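Local coordinates for protein alanine racemase (Acinetobacter baumannii, PDB 4QHR) that is a two-domain member of the alanine racemase family, joining an N-terminal TIM barrel to a C-terminal domain built mainly of beta strands, at residues Q14-R19 and K231-F236; L120-K125 and K145-E150; Q175-I180 and I187-C192. All blocks are in the same frame, centred on the assembly; numbering follows the deposited sequence.

Contact 1. Residues Q14-R19 and K231-F236; sequences QYNLNR and KPVMTF
Lys231 meets Asn16 with its backbone and Tyr15 with its side chain, both on helix 10-23. Its amide N gives a nearly straight hydrogen bond of 2.8 Å to Asn16 OD1, arriving in the carbonyl plane on a lone pair. The side chain then runs outward, fully extended beyond CG, and lies over one face of the Tyr15 ring, the two side chains crossing at about a right angle. CE sits over the ring centre, 3.6 Å from the centroid, as a CH-pi contact, while NZ lies over the same face, 3.9 Å from the centroid and 26° off the normal, as a cation-pi contact. Tyr15 CG stands anti to its backbone N (chi1 -177°), which swings the ring out to receive the lysine; Tyr15 OH is hydrogen-bonded to Asp229 OD1. Next, Lys231 O accepts Asn16 ND2 at 2.9 Å, the oxygen lying almost in the amide plane. Val233, just ahead of strand 234-246, adds CG2 at 3.7 Å from Asn16 ND2, which also donates to Leu214 O. The link combines a polar grip, which fixes the rotation of the buried Asn16 amide, with lysine methylenes and an ammonium probably stabilised by the tyrosine pi face.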
ATOM      1  N   GLN A  14       9.087   1.338 -22.960  1.00 10.65           N
ATOM      2  CA  GLN A  14       9.032   1.383 -24.435  1.00 12.19           C
ATOM      3  C   GLN A  14       9.277   0.016 -25.003  1.00 11.27           C
ATOM      4  O   GLN A  14       8.672  -0.399 -25.966  1.00 10.96           O
ATOM      5  CB  GLN A  14      10.064   2.339 -25.046  1.00 14.03           C
ATOM      6  CG  GLN A  14       9.857   3.766 -24.639  1.00 16.49           C
ATOM      7  CD  GLN A  14      10.919   4.708 -25.183  1.00 19.15           C
ATOM      8  OE1 GLN A  14      12.116   4.441 -25.128  1.00 20.69           O
ATOM      9  NE2 GLN A  14      10.472   5.837 -25.688  1.00 22.23           N
ATOM     10  N   TYR A  15      10.209  -0.683 -24.416  1.00 11.42           N
ATOM     11  CA  TYR A  15      10.556  -2.014 -24.900  1.00 11.45           C
ATOM     12  C   TYR A  15       9.374  -3.015 -24.786  1.00 10.81           C
ATOM     13  O   TYR A  15       9.119  -3.820 -25.681  1.00 10.79           O
ATOM     14  CB  TYR A  15      11.763  -2.520 -24.093  1.00 12.30           C
ATOM     15  CG  TYR A  15      12.278  -3.834 -24.523  1.00 13.16           C
ATOM     16  CD1 TYR A  15      11.734  -5.023 -24.020  1.00 13.38           C
ATOM     17  CD2 TYR A  15      13.315  -3.918 -25.444  1.00 13.52           C
ATOM     18  CE1 TYR A  15      12.229  -6.250 -24.433  1.00 14.83           C
ATOM     19  CE2 TYR A  15      13.812  -5.137 -25.836  1.00 14.26           C
ATOM     20  CZ  TYR A  15      13.269  -6.292 -25.336  1.00 15.07           C
ATOM     21  OH  TYR A  15      13.769  -7.502 -25.732  1.00 17.44           O
ATOM     22  N   ASN A  16       8.698  -2.979 -23.646  1.00  9.78           N
ATOM     23  CA  ASN A  16       7.596  -3.907 -23.392  1.00  9.04           C
ATOM     24  C   ASN A  16       6.414  -3.551 -24.258  1.00  8.62           C
ATOM     25  O   ASN A  16       5.700  -4.424 -24.721  1.00  8.56           O
ATOM     26  CB  ASN A  16       7.229  -3.798 -21.916  1.00  8.80           C
ATOM     27  CG  ASN A  16       8.356  -4.216 -21.000  1.00  8.39           C
ATOM     28  OD1 ASN A  16       9.227  -5.025 -21.388  1.00  8.69           O
ATOM     29  ND2 ASN A  16       8.335  -3.717 -19.777  1.00  7.96           N
ATOM     30  N   LEU A  17       6.196  -2.254 -24.496  1.00  8.79           N
ATOM     31  CA  LEU A  17       5.134  -1.844 -25.433  1.00  9.18           C
ATOM     32  C   LEU A  17       5.448  -2.393 -26.839  1.00  9.95           C
ATOM     33  O   LEU A  17       4.542  -2.874 -27.554  1.00  9.80           O
ATOM     34  CB  LEU A  17       4.976  -0.336 -25.461  1.00  9.10           C
ATOM     35  CG  LEU A  17       3.907   0.206 -26.414  1.00  9.03           C
ATOM     36  CD1 LEU A  17       2.546  -0.431 -26.237  1.00  8.80           C
ATOM     37  CD2 LEU A  17       3.795   1.702 -26.289  1.00  9.44           C
ATOM     38  N   ASN A  18       6.732  -2.363 -27.197  1.00 10.38           N
ATOM     39  CA  ASN A  18       7.172  -2.885 -28.452  1.00 11.88           C
ATOM     40  C   ASN A  18       6.997  -4.384 -28.518  1.00 11.53           C
ATOM     41  O   ASN A  18       6.720  -4.909 -29.605  1.00 12.81           O
ATOM     42  CB  ASN A  18       8.615  -2.476 -28.784  1.00 12.82           C
ATOM     43  CG  ASN A  18       8.986  -2.850 -30.208  1.00 14.49           C
ATOM     44  OD1 ASN A  18       8.427  -2.290 -31.162  1.00 16.69           O
ATOM     45  ND2 ASN A  18       9.850  -3.803 -30.361  1.00 14.17           N
ATOM     46  N   ARG A  19       7.144  -5.082 -27.389  1.00 10.87           N
ATOM     47  CA  ARG A  19       6.809  -6.479 -27.331  1.00 10.15           C
ATOM     48  C   ARG A  19       5.346  -6.749 -27.682  1.00 10.11           C
ATOM     49  O   ARG A  19       5.033  -7.700 -28.427  1.00  9.93           O
ATOM     50  CB  ARG A  19       7.170  -7.114 -25.992  1.00 10.68           C
ATOM     51  CG  ARG A  19       8.670  -7.142 -25.678  1.00 11.02           C
ATOM     52  CD  ARG A  19       9.419  -8.291 -26.372  1.00 11.19           C
ATOM     53  NE  ARG A  19       8.899  -9.564 -25.866  1.00 11.26           N
ATOM     54  CZ  ARG A  19       8.285 -10.506 -26.576  1.00 12.22           C
ATOM     55  NH1 ARG A  19       8.108 -10.403 -27.914  1.00 13.80           N
ATOM     56  NH2 ARG A  19       7.877 -11.620 -25.961  1.00 12.09           N
ATOM     57  N   LYS A 231      11.074  -6.433 -19.777  1.00 10.47           N
ATOM     58  CA  LYS A 231      12.014  -5.724 -18.920  1.00 11.41           C
ATOM     59  C   LYS A 231      11.336  -5.090 -17.695  1.00 10.75           C
ATOM     60  O   LYS A 231      10.486  -4.210 -17.857  1.00 10.65           O
ATOM     61  CB  LYS A 231      12.688  -4.636 -19.740  1.00 12.35           C
ATOM     62  CG  LYS A 231      13.701  -5.254 -20.678  1.00 14.06           C
ATOM     63  CD  LYS A 231      14.392  -4.231 -21.509  1.00 15.77           C
ATOM     64  CE  LYS A 231      15.320  -5.013 -22.443  1.00 17.56           C
ATOM     65  NZ  LYS A 231      16.014  -3.946 -23.175  1.00 19.03           N
ATOM     66  N   PRO A 232      11.723  -5.521 -16.473  1.00 10.53           N
ATOM     67  CA  PRO A 232      11.134  -4.872 -15.277  1.00 10.05           C
ATOM     68  C   PRO A 232      11.264  -3.359 -15.362  1.00  9.63           C
ATOM     69  O   PRO A 232      12.356  -2.827 -15.655  1.00  9.82           O
ATOM     70  CB  PRO A 232      11.964  -5.448 -14.124  1.00 10.12           C
ATOM     71  CG  PRO A 232      12.399  -6.786 -14.614  1.00 10.30           C
ATOM     72  CD  PRO A 232      12.579  -6.659 -16.109  1.00 10.22           C
ATOM     73  N   VAL A 233      10.181  -2.656 -15.080  1.00  9.05           N
ATOM     74  CA  VAL A 233      10.191  -1.210 -15.167  1.00  8.74           C
ATOM     75  C   VAL A 233      10.549  -0.579 -13.798  1.00  8.32           C
ATOM     76  O   VAL A 233      11.335   0.397 -13.715  1.00  8.67           O
ATOM     77  CB  VAL A 233       8.831  -0.734 -15.671  1.00  8.86           C
ATOM     78  CG1 VAL A 233       8.681   0.794 -15.554  1.00  9.10           C
ATOM     79  CG2 VAL A 233       8.586  -1.188 -17.090  1.00  8.89           C
ATOM     80  N   MET A 234       9.962  -1.097 -12.728  1.00  7.78           N
ATOM     81  CA  MET A 234      10.162  -0.553 -11.405  1.00  7.50           C
ATOM     82  C   MET A 234      11.304  -1.247 -10.654  1.00  7.24           C
ATOM     83  O   MET A 234      11.307  -2.481 -10.543  1.00  6.83           O
ATOM     84  CB  MET A 234       8.888  -0.710 -10.541  1.00  7.45           C
ATOM     85  CG  MET A 234       8.995  -0.069  -9.183  1.00  7.59           C
ATOM     86  SD  MET A 234       7.642  -0.259  -8.004  1.00  7.95           S
ATOM     87  CE  MET A 234       6.238   0.385  -8.931  1.00  7.86           C
ATOM     88  N   THR A 235      12.204  -0.432 -10.108  1.00  7.25           N
ATOM     89  CA  THR A 235      13.110  -0.876  -9.043  1.00  7.46           C
ATOM     90  C   THR A 235      12.765  -0.176  -7.731  1.00  7.49           C
ATOM     91  O   THR A 235      12.669   1.087  -7.667  1.00  7.85           O
ATOM     92  CB  THR A 235      14.563  -0.630  -9.431  1.00  7.52           C
ATOM     93  OG1 THR A 235      14.771  -1.211 -10.715  1.00  7.51           O
ATOM     94  CG2 THR A 235      15.489  -1.345  -8.440  1.00  7.51           C
ATOM     95  N   PHE A 236      12.597  -0.958  -6.666  1.00  7.45           N
ATOM     96  CA  PHE A 236      12.201  -0.427  -5.348  1.00  7.55           C
ATOM     97  C   PHE A 236      13.428  -0.654  -4.452  1.00  8.06           C
ATOM     98  O   PHE A 236      13.825  -1.799  -4.211  1.00  7.83           O
ATOM     99  CB  PHE A 236      10.954  -1.189  -4.872  1.00  7.64           C
ATOM    100  CG  PHE A 236      10.331  -0.715  -3.558  1.00  7.69           C
ATOM    101  CD1 PHE A 236      10.456   0.598  -3.063  1.00  7.72           C
ATOM    102  CD2 PHE A 236       9.551  -1.595  -2.845  1.00  7.92           C
ATOM    103  CE1 PHE A 236       9.830   0.963  -1.863  1.00  7.75           C
ATOM    104  CE2 PHE A 236       8.944  -1.248  -1.655  1.00  7.82           C
ATOM    105  CZ  PHE A 236       9.091   0.024  -1.159  1.00  7.98           C
TER

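Contact 2. Residues L120-K125 and K145-E150; sequences LKVWVK and KTLKSE
Leu147 sets one methyl, CD1, against two valines of strand 122-125, overlapping Val124 most closely and Val122 more loosely. This is the strand-helix interface of a beta-alpha-beta unit of the TIM barrel, in which helix 139-149 packs on the outside of the parallel strands before the chain returns through strand 154-157. CD1 of Leu147 and CG2 of Val124 approach tip to tip at 3.6 Å. CG1 of Val122 lies across the leucine instead, 4.2 Å from the same CD1. With CG1 set between the backbone N and the carbonyl carbon (chi1 49°), both methyls of Val122 face the leucine, CG1 slightly the nearer. All three side chains are buried, and their contact is purely apolar, with no hydrogen bond between strand and helix. Phe105 and Leu108 of helix 102-110, Ile99 and Cys154 of the flanking strands, and Phe152 also pack round Leu147. Trp123 leaves the strand on the other side, where its NE1 bonds to Glu96. Behind Leu147, on the helix itself, Thr146 O is gripped twice from the same face of its carbonyl plane: by Glu150 N at 2.9 Å and by Ser149 OG at 3.0 Å.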
ATOM      1  N   LEU A 120     -16.837   9.097 -31.210  1.00  9.97           N
ATOM      2  CA  LEU A 120     -16.455   8.177 -30.112  1.00  9.84           C
ATOM      3  C   LEU A 120     -17.157   6.870 -30.313  1.00  9.55           C
ATOM      4  O   LEU A 120     -18.393   6.849 -30.513  1.00  9.47           O
ATOM      5  CB  LEU A 120     -16.837   8.759 -28.741  1.00  9.72           C
ATOM      6  CG  LEU A 120     -16.139  10.080 -28.404  1.00 10.05           C
ATOM      7  CD1 LEU A 120     -16.802  10.709 -27.157  1.00 10.40           C
ATOM      8  CD2 LEU A 120     -14.646   9.898 -28.183  1.00 10.31           C
ATOM      9  N   LYS A 121     -16.396   5.785 -30.216  1.00  9.78           N
ATOM     10  CA  LYS A 121     -16.976   4.462 -30.232  1.00  9.58           C
ATOM     11  C   LYS A 121     -17.502   4.143 -28.875  1.00  9.86           C
ATOM     12  O   LYS A 121     -17.120   4.769 -27.864  1.00 10.45           O
ATOM     13  CB  LYS A 121     -15.977   3.377 -30.662  1.00  9.92           C
ATOM     14  CG  LYS A 121     -15.234   3.681 -31.970  1.00 10.25           C
ATOM     15  CD  LYS A 121     -14.160   2.664 -32.346  1.00 10.52           C
ATOM     16  CE  LYS A 121     -13.027   2.556 -31.366  1.00 10.76           C
ATOM     17  NZ  LYS A 121     -12.116   3.752 -31.308  1.00 11.24           N
ATOM     18  N   VAL A 122     -18.391   3.165 -28.825  1.00  9.23           N
ATOM     19  CA  VAL A 122     -18.901   2.672 -27.559  1.00  9.46           C
ATOM     20  C   VAL A 122     -18.406   1.238 -27.443  1.00  9.39           C
ATOM     21  O   VAL A 122     -18.514   0.444 -28.415  1.00  9.45           O
ATOM     22  CB  VAL A 122     -20.427   2.798 -27.445  1.00  9.38           C
ATOM     23  CG1 VAL A 122     -21.113   2.250 -28.643  1.00  9.31           C
ATOM     24  CG2 VAL A 122     -20.950   2.102 -26.184  1.00  9.51           C
ATOM     25  N   TRP A 123     -17.825   0.924 -26.299  1.00  9.15           N
ATOM     26  CA  TRP A 123     -17.311  -0.410 -26.016  1.00  9.47           C
ATOM     27  C   TRP A 123     -18.389  -1.197 -25.250  1.00  9.77           C
ATOM     28  O   TRP A 123     -18.801  -0.793 -24.181  1.00  9.87           O
ATOM     29  CB  TRP A 123     -15.979  -0.345 -25.257  1.00  9.70           C
ATOM     30  CG  TRP A 123     -14.888   0.316 -26.020  1.00 10.13           C
ATOM     31  CD1 TRP A 123     -14.890   1.606 -26.495  1.00 10.68           C
ATOM     32  CD2 TRP A 123     -13.611  -0.223 -26.344  1.00 10.73           C
ATOM     33  NE1 TRP A 123     -13.705   1.867 -27.141  1.00 11.37           N
ATOM     34  CE2 TRP A 123     -12.898   0.771 -27.045  1.00 10.83           C
ATOM     35  CE3 TRP A 123     -12.998  -1.463 -26.110  1.00 10.66           C
ATOM     36  CZ2 TRP A 123     -11.609   0.563 -27.531  1.00 11.07           C
ATOM     37  CZ3 TRP A 123     -11.743  -1.688 -26.582  1.00 10.96           C
ATOM     38  CH2 TRP A 123     -11.031  -0.677 -27.275  1.00 10.74           C
ATOM     39  N   VAL A 124     -18.888  -2.276 -25.836  1.00 10.00           N
ATOM     40  CA  VAL A 124     -20.025  -3.004 -25.253  1.00 10.11           C
ATOM     41  C   VAL A 124     -19.466  -4.258 -24.634  1.00 10.43           C
ATOM     42  O   VAL A 124     -18.966  -5.155 -25.337  1.00 10.15           O
ATOM     43  CB  VAL A 124     -21.106  -3.316 -26.298  1.00  9.96           C
ATOM     44  CG1 VAL A 124     -22.273  -4.008 -25.633  1.00  9.93           C
ATOM     45  CG2 VAL A 124     -21.562  -2.038 -27.009  1.00  9.52           C
ATOM     46  N   LYS A 125     -19.569  -4.334 -23.312  1.00 10.90           N
ATOM     47  CA  LYS A 125     -18.904  -5.363 -22.510  1.00 12.02           C
ATOM     48  C   LYS A 125     -19.814  -6.593 -22.362  1.00 11.63           C
ATOM     49  O   LYS A 125     -20.938  -6.483 -21.955  1.00 10.03           O
ATOM     50  CB  LYS A 125     -18.533  -4.765 -21.139  1.00 14.16           C
ATOM     51  CG  LYS A 125     -17.961  -5.688 -20.033  1.00 16.80           C
ATOM     52  CD  LYS A 125     -16.671  -6.410 -20.389  1.00 19.39           C
ATOM     53  CE  LYS A 125     -15.801  -6.771 -19.151  1.00 20.71           C
ATOM     54  NZ  LYS A 125     -16.236  -8.024 -18.488  1.00 22.37           N
ATOM     55  N   LYS A 145     -27.337  -4.330 -31.584  1.00 13.88           N
ATOM     56  CA  LYS A 145     -28.253  -4.007 -32.680  1.00 14.68           C
ATOM     57  C   LYS A 145     -28.844  -2.638 -32.524  1.00 13.51           C
ATOM     58  O   LYS A 145     -28.847  -1.880 -33.486  1.00 13.58           O
ATOM     59  CB  LYS A 145     -29.302  -5.094 -32.871  1.00 16.45           C
ATOM     60  CG  LYS A 145     -28.630  -6.337 -33.423  1.00 18.69           C
ATOM     61  CD  LYS A 145     -29.559  -7.393 -33.995  1.00 21.45           C
ATOM     62  CE  LYS A 145     -28.688  -8.552 -34.496  1.00 22.42           C
ATOM     63  NZ  LYS A 145     -29.494  -9.453 -35.360  1.00 24.17           N
ATOM     64  N   THR A 146     -29.288  -2.285 -31.318  1.00 12.53           N
ATOM     65  CA  THR A 146     -29.877  -0.995 -31.093  1.00 12.65           C
ATOM     66  C   THR A 146     -28.885   0.156 -31.234  1.00 11.95           C
ATOM     67  O   THR A 146     -29.190   1.190 -31.841  1.00 11.63           O
ATOM     68  CB  THR A 146     -30.577  -0.975 -29.719  1.00 13.52           C
ATOM     69  OG1 THR A 146     -31.536  -2.023 -29.682  1.00 14.50           O
ATOM     70  CG2 THR A 146     -31.313   0.305 -29.507  1.00 13.83           C
ATOM     71  N   LEU A 147     -27.687  -0.025 -30.696  1.00 11.76           N
ATOM     72  CA  LEU A 147     -26.682   1.022 -30.795  1.00 11.76           C
ATOM     73  C   LEU A 147     -26.305   1.269 -32.241  1.00 11.39           C
ATOM     74  O   LEU A 147     -26.175   2.444 -32.686  1.00 11.12           O
ATOM     75  CB  LEU A 147     -25.425   0.636 -29.989  1.00 11.75           C
ATOM     76  CG  LEU A 147     -25.640   0.658 -28.484  1.00 11.96           C
ATOM     77  CD1 LEU A 147     -24.492  -0.041 -27.756  1.00 12.67           C
ATOM     78  CD2 LEU A 147     -25.794   2.076 -28.003  1.00 12.12           C
ATOM     79  N   LYS A 148     -26.078   0.192 -32.979  1.00 11.75           N
ATOM     80  CA  LYS A 148     -25.793   0.339 -34.425  1.00 12.42           C
ATOM     81  C   LYS A 148     -26.892   1.118 -35.157  1.00 13.44           C
ATOM     82  O   LYS A 148     -26.612   2.045 -35.922  1.00 12.41           O
ATOM     83  CB  LYS A 148     -25.650  -1.022 -35.097  1.00 12.89           C
ATOM     84  CG  LYS A 148     -24.373  -1.739 -34.799  1.00 12.66           C
ATOM     85  CD  LYS A 148     -24.334  -2.963 -35.697  1.00 13.26           C
ATOM     86  CE  LYS A 148     -23.024  -3.704 -35.630  1.00 13.18           C
ATOM     87  NZ  LYS A 148     -22.973  -4.737 -36.688  1.00 13.08           N
ATOM     88  N   SER A 149     -28.138   0.752 -34.905  1.00 14.82           N
ATOM     89  CA  SER A 149     -29.256   1.402 -35.570  1.00 16.33           C
ATOM     90  C   SER A 149     -29.389   2.842 -35.127  1.00 16.74           C
ATOM     91  O   SER A 149     -29.816   3.649 -35.901  1.00 16.44           O
ATOM     92  CB  SER A 149     -30.567   0.605 -35.402  1.00 18.55           C
ATOM     93  OG  SER A 149     -31.072   0.781 -34.105  1.00 21.28           O
ATOM     94  N   GLU A 150     -28.987   3.162 -33.896  1.00 16.35           N
ATOM     95  CA  GLU A 150     -28.917   4.553 -33.419  1.00 17.00           C
ATOM     96  C   GLU A 150     -27.756   5.382 -33.953  1.00 15.85           C
ATOM     97  O   GLU A 150     -27.696   6.543 -33.667  1.00 16.11           O
ATOM     98  CB  GLU A 150     -28.904   4.588 -31.874  1.00 18.41           C
ATOM     99  CG  GLU A 150     -30.198   4.127 -31.222  1.00 20.99           C
ATOM    100  CD  GLU A 150     -31.344   5.105 -31.433  1.00 23.98           C
ATOM    101  OE1 GLU A 150     -31.088   6.301 -31.732  1.00 26.66           O
ATOM    102  OE2 GLU A 150     -32.500   4.660 -31.349  1.00 25.53           O
TER

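Contact 3. Residues Q175-I180 and I187-C192; sequences QQFLHI and ILASCC
Phe177 sets the end of its ring against the side chains of Ala189 and Cys191 and the backbone of Ser190, joining helix 168-184 to the strand that follows it, 188-190, in a beta-alpha-beta unit of the TIM barrel. The tight part gathers round ring atom CZ. Ala189 CB touches it from the edge, near the ring plane, at 3.7 Å, and Ser190 N lies at the same edge, 4.1 Å from CZ. Cys191 instead covers a face: its CB is 4.2 Å from the ring centroid, shifted toward the rim, in a CH-pi contact. With SG held between the backbone N and the carbonyl carbon (chi1 71°), the sulfur also lies over that face, 4.5 Å from the centroid and 22° off the normal, a sulfur-aromatic contact. With CG anti to the backbone N (chi1 -171°), the ring extends from the helix toward the strand. Leu156 and Met158 add to its surroundings.

Toward Ile180 and Ile187 the fit is looser: Ile187 CG2 comes no nearer than 5.4 Å, to Ile180 O, and the Ile187 side chain packs on Cys154 and Ile144, while Ile180 leads away to Ile140, Ile141 and Leu156. Gln175 and His179 lie on the exposed side of the helix. Ser190 points from the helix, its OG bonded to Tyr207 O and Arg209 NH1. The Ser190 hydroxyl thus finds its partners away from the helix, which is held by dispersion and by weak C-H and sulfur contacts to one aromatic ring, without any hydrogen bond across.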
ATOM      1  N   GLN A 175     -15.547 -19.282 -27.027  1.00 34.17           N
ATOM      2  CA  GLN A 175     -16.709 -19.667 -27.852  1.00 35.90           C
ATOM      3  C   GLN A 175     -17.893 -18.711 -27.685  1.00 34.81           C
ATOM      4  O   GLN A 175     -18.569 -18.354 -28.666  1.00 35.51           O
ATOM      5  CB  GLN A 175     -17.121 -21.143 -27.579  1.00 40.17           C
ATOM      6  CG  GLN A 175     -16.543 -22.229 -28.504  1.00 42.68           C
ATOM      7  CD  GLN A 175     -15.077 -22.049 -28.920  1.00 46.51           C
ATOM      8  OE1 GLN A 175     -14.754 -22.058 -30.108  1.00 49.51           O
ATOM      9  NE2 GLN A 175     -14.186 -21.902 -27.949  1.00 52.41           N
ATOM     10  N   GLN A 176     -18.146 -18.271 -26.463  1.00 32.05           N
ATOM     11  CA  GLN A 176     -19.175 -17.262 -26.245  1.00 31.55           C
ATOM     12  C   GLN A 176     -18.829 -15.956 -27.035  1.00 30.63           C
ATOM     13  O   GLN A 176     -19.672 -15.396 -27.761  1.00 29.69           O
ATOM     14  CB  GLN A 176     -19.338 -17.025 -24.750  1.00 34.07           C
ATOM     15  CG  GLN A 176     -20.423 -16.055 -24.380  1.00 35.85           C
ATOM     16  CD  GLN A 176     -21.173 -16.469 -23.132  1.00 38.85           C
ATOM     17  OE1 GLN A 176     -20.818 -17.446 -22.479  1.00 43.98           O
ATOM     18  NE2 GLN A 176     -22.217 -15.720 -22.788  1.00 38.97           N
ATOM     19  N   PHE A 177     -17.586 -15.510 -26.924  1.00 27.47           N
ATOM     20  CA  PHE A 177     -17.120 -14.326 -27.631  1.00 26.19           C
ATOM     21  C   PHE A 177     -17.215 -14.456 -29.169  1.00 28.17           C
ATOM     22  O   PHE A 177     -17.664 -13.519 -29.832  1.00 26.40           O
ATOM     23  CB  PHE A 177     -15.672 -14.013 -27.255  1.00 25.07           C
ATOM     24  CG  PHE A 177     -15.210 -12.685 -27.772  1.00 24.44           C
ATOM     25  CD1 PHE A 177     -15.616 -11.531 -27.148  1.00 23.44           C
ATOM     26  CD2 PHE A 177     -14.389 -12.597 -28.894  1.00 23.90           C
ATOM     27  CE1 PHE A 177     -15.201 -10.307 -27.615  1.00 24.39           C
ATOM     28  CE2 PHE A 177     -13.978 -11.363 -29.377  1.00 22.95           C
ATOM     29  CZ  PHE A 177     -14.381 -10.225 -28.745  1.00 22.86           C
ATOM     30  N   LEU A 178     -16.791 -15.595 -29.727  1.00 28.97           N
ATOM     31  CA  LEU A 178     -16.864 -15.820 -31.196  1.00 30.10           C
ATOM     32  C   LEU A 178     -18.313 -15.907 -31.691  1.00 30.94           C
ATOM     33  O   LEU A 178     -18.634 -15.414 -32.765  1.00 31.12           O
ATOM     34  CB  LEU A 178     -16.097 -17.066 -31.622  1.00 28.87           C
ATOM     35  CG  LEU A 178     -14.591 -17.100 -31.360  1.00 30.18           C
ATOM     36  CD1 LEU A 178     -13.943 -18.430 -31.754  1.00 29.39           C
ATOM     37  CD2 LEU A 178     -13.932 -15.947 -32.099  1.00 31.50           C
ATOM     38  N   HIS A 179     -19.184 -16.510 -30.894  1.00 29.68           N
ATOM     39  CA  HIS A 179     -20.621 -16.572 -31.213  1.00 30.14           C
ATOM     40  C   HIS A 179     -21.186 -15.178 -31.313  1.00 28.67           C
ATOM     41  O   HIS A 179     -21.932 -14.862 -32.245  1.00 28.06           O
ATOM     42  CB  HIS A 179     -21.420 -17.425 -30.179  1.00 29.44           C
ATOM     43  CG  HIS A 179     -22.899 -17.180 -30.200  1.00 30.05           C
ATOM     44  ND1 HIS A 179     -23.683 -17.427 -31.304  1.00 30.33           N
ATOM     45  CD2 HIS A 179     -23.738 -16.703 -29.247  1.00 31.44           C
ATOM     46  CE1 HIS A 179     -24.941 -17.111 -31.038  1.00 30.96           C
ATOM     47  NE2 HIS A 179     -25.001 -16.664 -29.795  1.00 31.09           N
ATOM     48  N   ILE A 180     -20.816 -14.316 -30.371  1.00 26.84           N
ATOM     49  CA  ILE A 180     -21.391 -12.996 -30.373  1.00 24.73           C
ATOM     50  C   ILE A 180     -20.785 -12.191 -31.501  1.00 22.51           C
ATOM     51  O   ILE A 180     -21.497 -11.481 -32.174  1.00 23.49           O
ATOM     52  CB  ILE A 180     -21.252 -12.286 -29.015  1.00 24.69           C
ATOM     53  CG1 ILE A 180     -21.994 -13.065 -27.915  1.00 25.24           C
ATOM     54  CG2 ILE A 180     -21.847 -10.888 -29.112  1.00 25.03           C
ATOM     55  CD1 ILE A 180     -23.512 -13.056 -28.032  1.00 25.27           C
ATOM     56  N   ILE A 187     -18.297  -6.010 -36.879  1.00 10.89           N
ATOM     57  CA  ILE A 187     -18.057  -5.254 -35.650  1.00 10.70           C
ATOM     58  C   ILE A 187     -16.586  -5.339 -35.234  1.00 10.60           C
ATOM     59  O   ILE A 187     -15.927  -6.356 -35.443  1.00 10.51           O
ATOM     60  CB  ILE A 187     -19.038  -5.701 -34.533  1.00 11.07           C
ATOM     61  CG1 ILE A 187     -19.063  -4.735 -33.333  1.00 10.81           C
ATOM     62  CG2 ILE A 187     -18.808  -7.146 -34.052  1.00 11.18           C
ATOM     63  CD1 ILE A 187     -20.044  -5.159 -32.256  1.00 10.72           C
ATOM     64  N   LEU A 188     -16.089  -4.251 -34.643  1.00 10.11           N
ATOM     65  CA  LEU A 188     -14.795  -4.276 -34.049  1.00  9.78           C
ATOM     66  C   LEU A 188     -14.856  -5.130 -32.792  1.00  9.56           C
ATOM     67  O   LEU A 188     -15.927  -5.284 -32.157  1.00  9.22           O
ATOM     68  CB  LEU A 188     -14.348  -2.853 -33.680  1.00  9.72           C
ATOM     69  CG  LEU A 188     -14.238  -1.894 -34.849  1.00  9.56           C
ATOM     70  CD1 LEU A 188     -14.262  -0.451 -34.342  1.00  9.40           C
ATOM     71  CD2 LEU A 188     -13.049  -2.183 -35.738  1.00  9.41           C
ATOM     72  N   ALA A 189     -13.704  -5.663 -32.420  1.00  9.20           N
ATOM     73  CA  ALA A 189     -13.620  -6.501 -31.254  1.00  9.49           C
ATOM     74  C   ALA A 189     -12.282  -6.388 -30.500  1.00  9.63           C
ATOM     75  O   ALA A 189     -11.255  -6.081 -31.078  1.00  9.23           O
ATOM     76  CB  ALA A 189     -13.856  -7.926 -31.631  1.00  9.33           C
ATOM     77  N   SER A 190     -12.360  -6.697 -29.203  1.00  9.74           N
ATOM     78  CA  SER A 190     -11.232  -6.591 -28.281  1.00 10.51           C
ATOM     79  C   SER A 190     -11.428  -7.565 -27.117  1.00 11.12           C
ATOM     80  O   SER A 190     -12.435  -7.492 -26.351  1.00 10.11           O
ATOM     81  CB  SER A 190     -11.160  -5.194 -27.687  1.00 10.55           C
ATOM     82  OG  SER A 190      -9.993  -5.018 -26.834  1.00 10.78           O
ATOM     83  N   CYS A 191     -10.446  -8.449 -26.939  1.00 12.40           N
ATOM     84  CA  CYS A 191     -10.497  -9.304 -25.751  1.00 13.86           C
ATOM     85  C   CYS A 191      -9.182  -9.714 -25.083  1.00 12.18           C
ATOM     86  O   CYS A 191      -9.230 -10.300 -24.025  1.00 11.91           O
ATOM     87  CB  CYS A 191     -11.311 -10.526 -26.049  1.00 15.78           C
ATOM     88  SG  CYS A 191     -10.471 -11.629 -27.175  1.00 21.23           S
ATOM     89  N   CYS A 192      -8.031  -9.414 -25.664  1.00 11.09           N
ATOM     90  CA  CYS A 192      -6.767  -9.849 -25.081  1.00 10.53           C
ATOM     91  C   CYS A 192      -6.173  -8.906 -24.031  1.00  9.95           C
ATOM     92  O   CYS A 192      -5.823  -7.735 -24.324  1.00  9.91           O
ATOM     93  CB  CYS A 192      -5.713 -10.090 -26.170  1.00 10.53           C
ATOM     94  SG  CYS A 192      -6.223 -11.342 -27.389  1.00 10.99           S
TER

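In the fold
Contacts 2 and 3 are neighbours in the same TIM barrel, with centres about 14 Å apart. Each seats a helix on the outside of the parallel sheet, and strand 154-157 lies between their strands. They also touch directly: Trp123 CZ3 lies 3.7 Å from Ser190 CB, and Lys121 CD lies 3.7 Å from Leu188 CD1. Contact 1 stands apart, its centre about 35 Å from that of contact 2 and 29 Å from that of contact 3, and ties helix 10-23 of the barrel to the residues leading into strand 234-246, which belongs to the other, mixed sheet. Its helix also packs through Leu17 on strand 28-32, shortly before Lys34, the lysine modified as LLP.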